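Local coordinates for erythrocyte membrane protein 1 (Plasmodium falciparum, PDB 2YK0) that probably binds host cell-surface receptors as the N-terminal NTS-DBL1-alpha and CIDR-gamma part of a PfEMP1 adhesin from a rosetting strain, at residues A[81-86]-A[96-101]; A[88-93]-A[151-156]; A[166-171]-A[269-274]. The protein carries 8 engineered substitutions. One frame throughout, in Å; residues are numbered along the deposited sequence.

Interaction 1. Residues A[81-86]-A[96-101]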
ATOM      1  N   LEU A  81       6.029  22.430 -28.172  1.00 56.18           N
ATOM      2  CA  LEU A  81       6.094  21.067 -28.698  1.00 55.37           C
ATOM      3  C   LEU A  81       4.698  20.398 -28.736  1.00 59.15           C
ATOM      4  O   LEU A  81       3.983  20.399 -27.728  1.00 58.32           O
ATOM      5  CB  LEU A  81       7.106  20.195 -27.899  1.00 54.63           C
ATOM      6  CG  LEU A  81       8.605  20.405 -28.169  1.00 57.65           C
ATOM      7  CD1 LEU A  81       9.444  19.761 -27.096  1.00 56.89           C
ATOM      8  CD2 LEU A  81       9.010  19.836 -29.505  1.00 60.52           C
ATOM      9  N   ASP A  82       4.317  19.822 -29.889  1.00 55.25           N
ATOM     10  CA  ASP A  82       3.029  19.130 -30.006  1.00 55.09           C
ATOM     11  C   ASP A  82       3.140  17.690 -30.434  1.00 53.51           C
ATOM     12  O   ASP A  82       3.675  17.390 -31.495  1.00 51.93           O
ATOM     13  CB  ASP A  82       1.974  19.913 -30.828  1.00 58.29           C
ATOM     14  CG  ASP A  82       0.909  19.033 -31.464  1.00 72.02           C
ATOM     15  OD1 ASP A  82       1.149  18.543 -32.580  1.00 73.63           O
ATOM     16  OD2 ASP A  82      -0.142  18.781 -30.804  1.00 76.17           O
ATOM     17  N   HIS A  83       2.534  16.821 -29.631  1.00 48.11           N
ATOM     18  CA  HIS A  83       2.503  15.376 -29.783  1.00 48.07           C
ATOM     19  C   HIS A  83       1.929  14.892 -31.120  1.00 50.59           C
ATOM     20  O   HIS A  83       2.236  13.778 -31.567  1.00 50.68           O
ATOM     21  CB  HIS A  83       1.774  14.742 -28.591  1.00 49.32           C
ATOM     22  CG  HIS A  83       0.294  14.958 -28.607  1.00 53.10           C
ATOM     23  ND1 HIS A  83      -0.262  16.182 -28.271  1.00 54.95           N
ATOM     24  CD2 HIS A  83      -0.701  14.092 -28.917  1.00 55.07           C
ATOM     25  CE1 HIS A  83      -1.571  16.025 -28.402  1.00 54.60           C
ATOM     26  NE2 HIS A  83      -1.883  14.778 -28.776  1.00 54.87           N
ATOM     27  N   LEU A  84       1.134  15.742 -31.777  1.00 45.27           N
ATOM     28  CA  LEU A  84       0.525  15.396 -33.058  1.00 44.25           C
ATOM     29  C   LEU A  84       1.557  15.466 -34.175  1.00 52.14           C
ATOM     30  O   LEU A  84       1.327  14.946 -35.275  1.00 53.01           O
ATOM     31  CB  LEU A  84      -0.684  16.301 -33.335  1.00 42.84           C
ATOM     32  CG  LEU A  84      -1.839  16.154 -32.330  1.00 46.09           C
ATOM     33  CD1 LEU A  84      -2.715  17.378 -32.296  1.00 45.48           C
ATOM     34  CD2 LEU A  84      -2.640  14.897 -32.576  1.00 45.74           C
ATOM     35  N   PHE A  85       2.733  16.056 -33.863  1.00 48.10           N
ATOM     36  CA  PHE A  85       3.801  16.251 -34.829  1.00 46.68           C
ATOM     37  C   PHE A  85       5.245  16.000 -34.291  1.00 46.56           C
ATOM     38  O   PHE A  85       6.207  16.004 -35.061  1.00 44.31           O
ATOM     39  CB  PHE A  85       3.663  17.669 -35.423  1.00 48.47           C
ATOM     40  CG  PHE A  85       2.379  17.982 -36.170  1.00 49.78           C
ATOM     41  CD1 PHE A  85       2.161  17.488 -37.455  1.00 51.98           C
ATOM     42  CD2 PHE A  85       1.436  18.848 -35.631  1.00 50.95           C
ATOM     43  CE1 PHE A  85       1.002  17.809 -38.162  1.00 51.22           C
ATOM     44  CE2 PHE A  85       0.269  19.146 -36.327  1.00 53.00           C
ATOM     45  CZ  PHE A  85       0.056  18.616 -37.588  1.00 50.83           C
ATOM     46  N   HIS A  86       5.411  15.804 -32.995  1.00 43.25           N
ATOM     47  CA  HIS A  86       6.765  15.606 -32.462  1.00 43.80           C
ATOM     48  C   HIS A  86       6.883  14.253 -31.782  1.00 46.07           C
ATOM     49  O   HIS A  86       7.293  14.093 -30.626  1.00 43.55           O
ATOM     50  CB  HIS A  86       7.231  16.832 -31.634  1.00 45.15           C
ATOM     51  CG  HIS A  86       6.963  18.137 -32.331  1.00 48.27           C
ATOM     52  ND1 HIS A  86       7.334  18.345 -33.656  1.00 49.55           N
ATOM     53  CD2 HIS A  86       6.311  19.229 -31.886  1.00 50.18           C
ATOM     54  CE1 HIS A  86       6.917  19.555 -33.958  1.00 49.31           C
ATOM     55  NE2 HIS A  86       6.295  20.127 -32.925  1.00 50.11           N
ATOM     56  N   GLY A  96      -3.868   9.035 -31.522  1.00 66.24           N
ATOM     57  CA  GLY A  96      -3.794  10.409 -31.040  1.00 64.88           C
ATOM     58  C   GLY A  96      -2.363  10.853 -30.830  1.00 67.18           C
ATOM     59  O   GLY A  96      -2.097  12.055 -30.705  1.00 66.57           O
ATOM     60  N   ARG A  97      -1.425   9.857 -30.797  1.00 62.22           N
ATOM     61  CA  ARG A  97       0.021  10.007 -30.623  1.00 60.41           C
ATOM     62  C   ARG A  97       0.330  10.701 -29.299  1.00 63.03           C
ATOM     63  O   ARG A  97       1.126  11.633 -29.261  1.00 61.57           O
ATOM     64  CB  ARG A  97       0.648  10.752 -31.821  1.00 58.81           C
ATOM     65  CG  ARG A  97       0.650   9.977 -33.140  1.00 59.36           C
ATOM     66  CD  ARG A  97      -0.467  10.404 -34.076  1.00 63.13           C
ATOM     67  NE  ARG A  97      -0.334  11.771 -34.582  1.00 60.24           N
ATOM     68  CZ  ARG A  97      -1.356  12.553 -34.915  1.00 65.92           C
ATOM     69  NH1 ARG A  97      -2.604  12.134 -34.755  1.00 56.00           N
ATOM     70  NH2 ARG A  97      -1.139  13.761 -35.402  1.00 46.55           N
ATOM     71  N   LYS A  98      -0.322  10.243 -28.209  1.00 60.51           N
ATOM     72  CA  LYS A  98      -0.188  10.808 -26.862  1.00 59.99           C
ATOM     73  C   LYS A  98       0.976  10.192 -26.083  1.00 66.84           C
ATOM     74  O   LYS A  98       1.079   8.955 -25.978  1.00 66.36           O
ATOM     75  CB  LYS A  98      -1.483  10.665 -26.031  1.00 60.47           C
ATOM     76  CG  LYS A  98      -2.795  10.982 -26.744  1.00 71.02           C
ATOM     77  CD  LYS A  98      -3.697   9.752 -26.728  1.00 74.19           C
ATOM     78  CE  LYS A  98      -4.880   9.829 -27.661  1.00 72.01           C
ATOM     79  NZ  LYS A  98      -5.094   8.536 -28.380  1.00 72.90           N
ATOM     80  N   PRO A  99       1.812  11.050 -25.452  1.00 64.86           N
ATOM     81  CA  PRO A  99       2.896  10.536 -24.596  1.00 65.14           C
ATOM     82  C   PRO A  99       2.355   9.752 -23.369  1.00 71.14           C
ATOM     83  O   PRO A  99       3.032   8.848 -22.837  1.00 70.01           O
ATOM     84  CB  PRO A  99       3.640  11.825 -24.187  1.00 66.56           C
ATOM     85  CG  PRO A  99       3.227  12.847 -25.196  1.00 70.63           C
ATOM     86  CD  PRO A  99       1.812  12.530 -25.477  1.00 66.22           C
ATOM     87  N   CYS A 100       1.139  10.101 -22.906  1.00 69.13           N
ATOM     88  CA  CYS A 100       0.503   9.428 -21.777  1.00 70.38           C
ATOM     89  C   CYS A 100      -0.640   8.621 -22.315  1.00 80.67           C
ATOM     90  O   CYS A 100      -1.659   9.179 -22.728  1.00 80.75           O
ATOM     91  CB  CYS A 100       0.051  10.419 -20.704  1.00 70.15           C
ATOM     92  SG  CYS A 100       1.107  11.897 -20.554  1.00 73.73           S
ATOM     93  N   TYR A 101      -0.444   7.322 -22.383  1.00 82.85           N
ATOM     94  CA  TYR A 101      -1.416   6.406 -22.927  1.00 85.98           C
ATOM     95  C   TYR A 101      -1.357   5.061 -22.151  1.00 95.72           C
ATOM     96  O   TYR A 101      -0.561   4.170 -22.477  1.00 95.69           O
ATOM     97  CB  TYR A 101      -1.154   6.253 -24.452  1.00 87.94           C
ATOM     98  CG  TYR A 101      -2.197   5.462 -25.210  1.00 91.01           C
ATOM     99  CD1 TYR A 101      -2.072   4.087 -25.366  1.00 93.12           C
ATOM    100  CD2 TYR A 101      -3.264   6.095 -25.838  1.00 92.27           C
ATOM    101  CE1 TYR A 101      -3.028   3.350 -26.052  1.00 94.08           C
ATOM    102  CE2 TYR A 101      -4.208   5.371 -26.566  1.00 93.54           C
ATOM    103  CZ  TYR A 101      -4.075   3.997 -26.685  1.00101.12           C
ATOM    104  OH  TYR A 101      -4.997   3.254 -27.394  1.00101.76           O
TER
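G96 meets H83 and L84 through its backbone. The imidazole of H83 turns its edge to this segment, and its CD2 lies 3.0 Å from G96 O, near the ring plane. H83 CG sits between its own backbone N and carbonyl carbon (chi1 73°); with chi2 at -75° the CD2 edge of the ring points at the carbonyls of G96 and R97. L84 CD2 is 3.4 Å from the same G96 O. At R97 the carbonyl O also borders the imidazole edge, 3.1 Å from H83 CD2. The R97 side chain bends at chi2 and chi3 and swings round to L84. Its NH2 donates a hydrogen bond to L84 O, 2.7 Å long and fairly straight at 162°. That donor lies in the carbonyl plane on a lone pair, and the oxygen lies close to the guanidinium plane. L84 CD2 sits over one guanidinium face, offset toward the rim. K98 CA comes 3.9 Å from H83 CD2. P99 CD then packs on H83 CB at 3.8 Å, while Y170 of helix 157-176 touches both residues. C100 follows, in a disulfide with C142. Irregular, disulfide-tied loops packed on helices are typical of the Duffy-binding-like fold.

Interaction 2. Residues A[88-93]-A[151-156]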
ATOM      1  N   ASN A  88       7.115   9.751 -33.049  1.00 48.69           N
ATOM      2  CA  ASN A  88       7.467   8.694 -33.993  1.00 48.48           C
ATOM      3  C   ASN A  88       6.431   7.579 -33.935  1.00 55.58           C
ATOM      4  O   ASN A  88       6.613   6.545 -34.590  1.00 55.82           O
ATOM      5  CB  ASN A  88       8.853   8.148 -33.668  1.00 42.67           C
ATOM      6  CG  ASN A  88       9.979   8.963 -34.245  1.00 62.42           C
ATOM      7  OD1 ASN A  88       9.951   9.320 -35.438  1.00 55.92           O
ATOM      8  ND2 ASN A  88      11.032   9.223 -33.435  1.00 49.12           N
ATOM      9  N   ILE A  89       5.332   7.801 -33.162  1.00 53.05           N
ATOM     10  CA  ILE A  89       4.264   6.824 -32.919  1.00 52.44           C
ATOM     11  C   ILE A  89       3.611   6.401 -34.188  1.00 60.82           C
ATOM     12  O   ILE A  89       2.952   7.202 -34.837  1.00 61.08           O
ATOM     13  CB  ILE A  89       3.270   7.247 -31.817  1.00 53.90           C
ATOM     14  CG1 ILE A  89       4.019   7.715 -30.553  1.00 52.17           C
ATOM     15  CG2 ILE A  89       2.291   6.113 -31.505  1.00 54.37           C
ATOM     16  CD1 ILE A  89       3.346   8.653 -29.758  1.00 40.59           C
ATOM     17  N   LYS A  90       3.876   5.157 -34.585  1.00 61.83           N
ATOM     18  CA  LYS A  90       3.366   4.565 -35.818  1.00 63.84           C
ATOM     19  C   LYS A  90       2.491   3.351 -35.533  1.00 76.83           C
ATOM     20  O   LYS A  90       2.176   2.598 -36.460  1.00 77.25           O
ATOM     21  CB  LYS A  90       4.515   4.227 -36.787  1.00 64.10           C
ATOM     22  CG  LYS A  90       5.159   5.441 -37.438  1.00 60.98           C
ATOM     23  CD  LYS A  90       5.946   5.052 -38.681  1.00 65.16           C
ATOM     24  CE  LYS A  90       6.571   6.237 -39.380  1.00 77.64           C
ATOM     25  NZ  LYS A  90       8.015   6.400 -39.052  1.00 94.47           N
ATOM     26  N   THR A  91       2.083   3.170 -34.252  1.00 79.49           N
ATOM     27  CA  THR A  91       1.206   2.070 -33.820  1.00 82.22           C
ATOM     28  C   THR A  91      -0.271   2.312 -34.141  1.00 92.24           C
ATOM     29  O   THR A  91      -0.700   3.463 -34.323  1.00 92.53           O
ATOM     30  CB  THR A  91       1.371   1.735 -32.319  1.00 91.40           C
ATOM     31  OG1 THR A  91       0.617   0.547 -32.063  1.00 93.86           O
ATOM     32  CG2 THR A  91       0.866   2.858 -31.378  1.00 87.10           C
ATOM     33  N   GLY A  92      -1.031   1.215 -34.129  1.00 92.28           N
ATOM     34  CA  GLY A  92      -2.468   1.231 -34.348  1.00 93.39           C
ATOM     35  C   GLY A  92      -3.227   1.792 -33.164  1.00 99.34           C
ATOM     36  O   GLY A  92      -4.031   2.710 -33.339  1.00 98.75           O
ATOM     37  N   TYR A  93      -2.960   1.255 -31.948  1.00 97.92           N
ATOM     38  CA  TYR A  93      -3.629   1.639 -30.698  1.00 98.40           C
ATOM     39  C   TYR A  93      -3.663   3.141 -30.369  1.00 97.16           C
ATOM     40  O   TYR A  93      -4.743   3.671 -30.106  1.00 96.51           O
ATOM     41  CB  TYR A  93      -3.217   0.751 -29.500  1.00102.21           C
ATOM     42  CG  TYR A  93      -1.794   0.920 -28.998  1.00108.70           C
ATOM     43  CD1 TYR A  93      -1.430   2.021 -28.229  1.00110.79           C
ATOM     44  CD2 TYR A  93      -0.838  -0.074 -29.203  1.00111.73           C
ATOM     45  CE1 TYR A  93      -0.129   2.175 -27.747  1.00112.52           C
ATOM     46  CE2 TYR A  93       0.465   0.061 -28.710  1.00113.83           C
ATOM     47  CZ  TYR A  93       0.813   1.188 -27.981  1.00122.38           C
ATOM     48  OH  TYR A  93       2.088   1.339 -27.489  1.00125.78           O
ATOM     49  N   ASN A 151      14.205   3.679 -35.205  1.00 47.88           N
ATOM     50  CA  ASN A 151      13.738   4.029 -36.571  1.00 47.12           C
ATOM     51  C   ASN A 151      14.796   4.793 -37.373  1.00 50.42           C
ATOM     52  O   ASN A 151      15.791   5.245 -36.812  1.00 51.29           O
ATOM     53  CB  ASN A 151      12.432   4.827 -36.548  1.00 42.98           C
ATOM     54  CG  ASN A 151      12.547   6.127 -35.792  1.00 61.64           C
ATOM     55  OD1 ASN A 151      13.282   7.039 -36.183  1.00 68.31           O
ATOM     56  ND2 ASN A 151      11.908   6.208 -34.643  1.00 39.42           N
ATOM     57  N   LYS A 152      14.549   4.985 -38.670  1.00 45.26           N
ATOM     58  CA  LYS A 152      15.507   5.619 -39.558  1.00 44.32           C
ATOM     59  C   LYS A 152      15.717   7.082 -39.345  1.00 48.87           C
ATOM     60  O   LYS A 152      16.748   7.593 -39.759  1.00 50.04           O
ATOM     61  CB  LYS A 152      15.252   5.272 -41.026  1.00 46.56           C
ATOM     62  CG  LYS A 152      15.534   3.799 -41.367  1.00 61.46           C
ATOM     63  CD  LYS A 152      14.259   3.013 -41.756  1.00 72.85           C
ATOM     64  CE  LYS A 152      13.369   2.606 -40.593  1.00 78.28           C
ATOM     65  NZ  LYS A 152      11.934   2.574 -40.983  1.00 85.05           N
ATOM     66  N   ASN A 153      14.798   7.758 -38.678  1.00 46.16           N
ATOM     67  CA  ASN A 153      14.970   9.180 -38.425  1.00 47.02           C
ATOM     68  C   ASN A 153      15.595   9.491 -37.079  1.00 53.60           C
ATOM     69  O   ASN A 153      16.049  10.617 -36.894  1.00 54.23           O
ATOM     70  CB  ASN A 153      13.724  10.011 -38.735  1.00 48.12           C
ATOM     71  CG  ASN A 153      12.512   9.618 -37.952  1.00 59.20           C
ATOM     72  OD1 ASN A 153      12.174  10.257 -36.955  1.00 56.09           O
ATOM     73  ND2 ASN A 153      11.829   8.565 -38.404  1.00 42.64           N
ATOM     74  N   THR A 154      15.698   8.491 -36.176  1.00 50.91           N
ATOM     75  CA  THR A 154      16.377   8.679 -34.890  1.00 51.36           C
ATOM     76  C   THR A 154      17.800   8.122 -34.935  1.00 56.23           C
ATOM     77  O   THR A 154      17.984   6.902 -34.831  1.00 56.58           O
ATOM     78  CB  THR A 154      15.581   8.149 -33.694  1.00 61.75           C
ATOM     79  OG1 THR A 154      14.235   7.841 -34.066  1.00 60.85           O
ATOM     80  CG2 THR A 154      15.611   9.127 -32.517  1.00 61.61           C
ATOM     81  N   ASN A 155      18.804   9.025 -35.117  1.00 52.21           N
ATOM     82  CA  ASN A 155      20.237   8.713 -35.196  1.00 51.15           C
ATOM     83  C   ASN A 155      21.158   9.801 -34.595  1.00 54.91           C
ATOM     84  O   ASN A 155      22.370   9.581 -34.514  1.00 56.81           O
ATOM     85  CB  ASN A 155      20.700   8.343 -36.629  1.00 49.93           C
ATOM     86  CG  ASN A 155      19.622   7.980 -37.626  1.00 60.48           C
ATOM     87  OD1 ASN A 155      19.320   6.794 -37.877  1.00 49.74           O
ATOM     88  ND2 ASN A 155      19.033   9.006 -38.226  1.00 49.10           N
ATOM     89  N   THR A 156      20.622  10.954 -34.167  1.00 48.27           N
ATOM     90  CA  THR A 156      21.480  11.962 -33.528  1.00 47.11           C
ATOM     91  C   THR A 156      21.168  12.219 -32.059  1.00 49.73           C
ATOM     92  O   THR A 156      20.099  11.838 -31.568  1.00 47.87           O
ATOM     93  CB  THR A 156      21.513  13.290 -34.321  1.00 56.50           C
ATOM     94  OG1 THR A 156      20.318  14.068 -34.122  1.00 58.00           O
ATOM     95  CG2 THR A 156      21.851  13.097 -35.791  1.00 55.03           C
TER
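N88 and N151 bring their amides together through different first torsions. In N88, CG stands beside the backbone N and opposite the carbonyl carbon (chi1 -83°), which sends the amide toward 151-156. In N151, CG sits between backbone N and carbonyl carbon (chi1 60°), and N153 has nearly the same setting. Both amides of the turn lie against that of N88. The N88 and N151 side chains cross at about a right angle. Their amide planes stand 58° apart, so they do not lie flat on each other. N88 CG lies 4.1 Å from N151 CG. N151 ND2 is 3.7 Å from N88 CB, which brings the N151 amide alongside the base of the N88 side chain. N153 meets N88 from the opposite direction. Here N88 CG is 4.5 Å from N153 CG.

The segment 151-156 is shaped by a type I beta turn from N151 to T154. N151 OD1 lies inside it and accepts weak bonds from N153 N at 3.0 Å and T154 N at 2.8 Å. The first of these, though weak, gives an Asx turn. N155 ND2 reaches back to K152 O at 3.1 Å, from above the carbonyl plane. K90 extends toward the same turn, and its NZ makes a weak hydrogen bond to V61 O.

N88 also touches F148 and N163, the latter on helix 157-176. T156 is the N-cap of that helix and its OG1 accepts a bond from D159 N. T154 O accepts a bond from K230 on helix 219-234, so the turn sits between the start of one helix and the side of another.

Interaction 3. Residues A[166-171]-A[269-274]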
ATOM      1  N   VAL A 166       9.856  16.061 -25.491  1.00 43.64           N
ATOM      2  CA  VAL A 166       8.390  15.935 -25.616  1.00 42.68           C
ATOM      3  C   VAL A 166       7.872  15.230 -24.366  1.00 45.38           C
ATOM      4  O   VAL A 166       7.011  15.785 -23.668  1.00 45.16           O
ATOM      5  CB  VAL A 166       7.957  15.276 -26.938  1.00 45.30           C
ATOM      6  CG1 VAL A 166       6.545  14.698 -26.860  1.00 44.58           C
ATOM      7  CG2 VAL A 166       8.086  16.258 -28.097  1.00 44.72           C
ATOM      8  N   THR A 167       8.483  14.066 -24.038  1.00 39.07           N
ATOM      9  CA  THR A 167       8.202  13.296 -22.832  1.00 38.21           C
ATOM     10  C   THR A 167       8.172  14.238 -21.599  1.00 42.51           C
ATOM     11  O   THR A 167       7.158  14.289 -20.918  1.00 42.51           O
ATOM     12  CB  THR A 167       9.223  12.152 -22.723  1.00 43.75           C
ATOM     13  OG1 THR A 167       8.893  11.167 -23.689  1.00 46.40           O
ATOM     14  CG2 THR A 167       9.272  11.514 -21.343  1.00 39.32           C
ATOM     15  N   ALA A 168       9.249  15.015 -21.362  1.00 39.02           N
ATOM     16  CA  ALA A 168       9.380  15.962 -20.252  1.00 38.73           C
ATOM     17  C   ALA A 168       8.295  16.989 -20.236  1.00 45.51           C
ATOM     18  O   ALA A 168       7.853  17.354 -19.148  1.00 46.90           O
ATOM     19  CB  ALA A 168      10.732  16.657 -20.293  1.00 39.41           C
ATOM     20  N   LYS A 169       7.845  17.460 -21.421  1.00 42.88           N
ATOM     21  CA  LYS A 169       6.795  18.493 -21.490  1.00 43.61           C
ATOM     22  C   LYS A 169       5.438  17.997 -20.993  1.00 48.58           C
ATOM     23  O   LYS A 169       4.862  18.567 -20.078  1.00 48.15           O
ATOM     24  CB  LYS A 169       6.690  19.100 -22.912  1.00 46.51           C
ATOM     25  CG  LYS A 169       5.586  20.162 -23.061  1.00 44.43           C
ATOM     26  CD  LYS A 169       5.241  20.464 -24.504  1.00 43.37           C
ATOM     27  CE  LYS A 169       4.002  21.317 -24.637  1.00 45.04           C
ATOM     28  NZ  LYS A 169       2.761  20.522 -24.373  1.00 61.77           N
ATOM     29  N   TYR A 170       4.944  16.939 -21.622  1.00 47.35           N
ATOM     30  CA  TYR A 170       3.677  16.287 -21.371  1.00 48.01           C
ATOM     31  C   TYR A 170       3.624  15.678 -19.987  1.00 54.88           C
ATOM     32  O   TYR A 170       2.595  15.778 -19.330  1.00 56.03           O
ATOM     33  CB  TYR A 170       3.415  15.275 -22.498  1.00 49.85           C
ATOM     34  CG  TYR A 170       2.973  15.958 -23.782  1.00 53.23           C
ATOM     35  CD1 TYR A 170       3.894  16.594 -24.617  1.00 55.87           C
ATOM     36  CD2 TYR A 170       1.626  16.020 -24.137  1.00 53.21           C
ATOM     37  CE1 TYR A 170       3.484  17.258 -25.780  1.00 55.39           C
ATOM     38  CE2 TYR A 170       1.210  16.678 -25.294  1.00 53.37           C
ATOM     39  CZ  TYR A 170       2.142  17.283 -26.118  1.00 58.36           C
ATOM     40  OH  TYR A 170       1.719  17.908 -27.261  1.00 58.98           O
ATOM     41  N   GLU A 171       4.739  15.104 -19.510  1.00 52.78           N
ATOM     42  CA  GLU A 171       4.799  14.546 -18.167  1.00 53.34           C
ATOM     43  C   GLU A 171       4.715  15.697 -17.161  1.00 60.12           C
ATOM     44  O   GLU A 171       3.965  15.602 -16.198  1.00 59.88           O
ATOM     45  CB  GLU A 171       6.069  13.698 -17.979  1.00 54.44           C
ATOM     46  CG  GLU A 171       6.362  13.271 -16.542  1.00 60.99           C
ATOM     47  CD  GLU A 171       5.500  12.187 -15.928  1.00 78.19           C
ATOM     48  OE1 GLU A 171       4.873  11.408 -16.680  1.00 64.77           O
ATOM     49  OE2 GLU A 171       5.521  12.066 -14.683  1.00 77.73           O
ATOM     50  N   LYS A 269      13.652  22.357 -18.329  1.00 58.53           N
ATOM     51  CA  LYS A 269      12.842  23.427 -18.901  1.00 58.44           C
ATOM     52  C   LYS A 269      11.518  22.867 -19.415  1.00 61.28           C
ATOM     53  O   LYS A 269      10.473  23.285 -18.918  1.00 62.00           O
ATOM     54  CB  LYS A 269      13.605  24.194 -19.996  1.00 61.93           C
ATOM     55  CG  LYS A 269      14.076  25.590 -19.568  1.00 80.95           C
ATOM     56  CD  LYS A 269      13.556  26.694 -20.512  1.00 89.99           C
ATOM     57  CE  LYS A 269      14.137  28.055 -20.191  1.00 98.24           C
ATOM     58  NZ  LYS A 269      13.319  29.167 -20.736  1.00105.62           N
ATOM     59  N   ALA A 270      11.555  21.875 -20.339  1.00 55.81           N
ATOM     60  CA  ALA A 270      10.355  21.216 -20.893  1.00 55.08           C
ATOM     61  C   ALA A 270       9.432  20.646 -19.764  1.00 59.78           C
ATOM     62  O   ALA A 270       8.200  20.693 -19.855  1.00 58.57           O
ATOM     63  CB  ALA A 270      10.764  20.120 -21.876  1.00 55.42           C
ATOM     64  N   LEU A 271      10.046  20.192 -18.670  1.00 57.23           N
ATOM     65  CA  LEU A 271       9.310  19.713 -17.521  1.00 57.26           C
ATOM     66  C   LEU A 271       8.568  20.872 -16.836  1.00 64.36           C
ATOM     67  O   LEU A 271       7.338  20.811 -16.744  1.00 64.66           O
ATOM     68  CB  LEU A 271      10.268  19.020 -16.550  1.00 56.54           C
ATOM     69  CG  LEU A 271       9.637  17.982 -15.650  1.00 59.99           C
ATOM     70  CD1 LEU A 271       9.486  16.641 -16.368  1.00 59.00           C
ATOM     71  CD2 LEU A 271      10.436  17.827 -14.400  1.00 62.95           C
ATOM     72  N   THR A 272       9.304  21.942 -16.407  1.00 61.99           N
ATOM     73  CA  THR A 272       8.750  23.115 -15.709  1.00 62.89           C
ATOM     74  C   THR A 272       8.014  24.085 -16.625  1.00 70.15           C
ATOM     75  O   THR A 272       7.559  25.156 -16.188  1.00 69.86           O
ATOM     76  CB  THR A 272       9.813  23.838 -14.898  1.00 74.16           C
ATOM     77  OG1 THR A 272      10.879  24.240 -15.758  1.00 82.24           O
ATOM     78  CG2 THR A 272      10.321  23.018 -13.755  1.00 71.71           C
ATOM     79  N   CYS A 273       7.884  23.693 -17.894  1.00 68.68           N
ATOM     80  CA  CYS A 273       7.222  24.425 -18.962  1.00 69.23           C
ATOM     81  C   CYS A 273       5.776  24.790 -18.598  1.00 75.34           C
ATOM     82  O   CYS A 273       5.320  25.855 -19.001  1.00 75.64           O
ATOM     83  CB  CYS A 273       7.311  23.609 -20.246  1.00 69.77           C
ATOM     84  SG  CYS A 273       6.569  24.382 -21.692  0.60 73.71           S
ATOM     85  N   SER A 274       5.091  23.961 -17.773  1.00 73.29           N
ATOM     86  CA  SER A 274       3.705  24.190 -17.337  1.00 73.38           C
ATOM     87  C   SER A 274       3.589  24.676 -15.888  1.00 79.43           C
ATOM     88  O   SER A 274       2.538  25.183 -15.510  1.00 78.84           O
ATOM     89  CB  SER A 274       2.858  22.931 -17.525  1.00 75.99           C
ATOM     90  OG  SER A 274       2.744  22.499 -18.870  1.00 82.10           O
TER
HETATM   91  O   HOH W   1       5.263  21.187 -18.913  1.00 50.52           O
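Water 1 sits between K169, L271 and S274 and bridges two helices of the Duffy-binding-like fold. It lies 2.9 Å from K169 O and 3.0 Å from L271 O, and it can donate to either carbonyl. S274 OG is 2.8 Å from water 1, with the direction of that bond undecided. More acceptors surround the water than it has protons, so the carbonyls may share it.

Beside the water, helices 157-176 and 252-272 pack closely where A168 faces A270. The CA atoms of K169 and A270 are 4.5 Å apart. Two CA-H...O contacts run in opposite senses across the interface. L271 CA approaches A168 O at 3.2 Å, and K169 CA approaches A270 O at 3.1 Å. No direct hydrogen bond joins the two segments. The methyl groups of A168 and A270 meet, with 3.8 Å between their CB atoms, and the slim side chains let the backbones come this near. K169 contributes its CB, which lies by A270 O; the rest of its long chain turns off from 269-274.

C273, just past this packing, is tied to C79 by a disulfide. L271 also touches L195, F199 and I202 of helix 189-207, which adds a third helix to the buried layer. With chi1 at -155° and chi2 at 82°, the L271 side chain folds back so that CD1 lies 4.1 Å from A168 CB.

Interaction 3 is buried helix packing, interaction 2 is partly buried and interaction 1 lies at the surface. All three lie by helix 157-176. Interaction 3 uses its side, and segment 151-156 of interaction 2 ends at its N-cap, T156. Interaction 1 rests on it through a probable hydrogen bond between H83 N and Y170 OH. Interactions 1 and 2 also touch directly. Y101 OH probably bonds to Y93 O, and I89 CD1 packs on the R97 backbone. Interactions 2 and 3 do not touch, their nearest atoms being about 7 Å apart. Chemistry follows place: methyls, backbone and a water in 166-171/269-274, an arginine-carbonyl bond in 81-86/96-101, and clustered amides in 88-93/151-156.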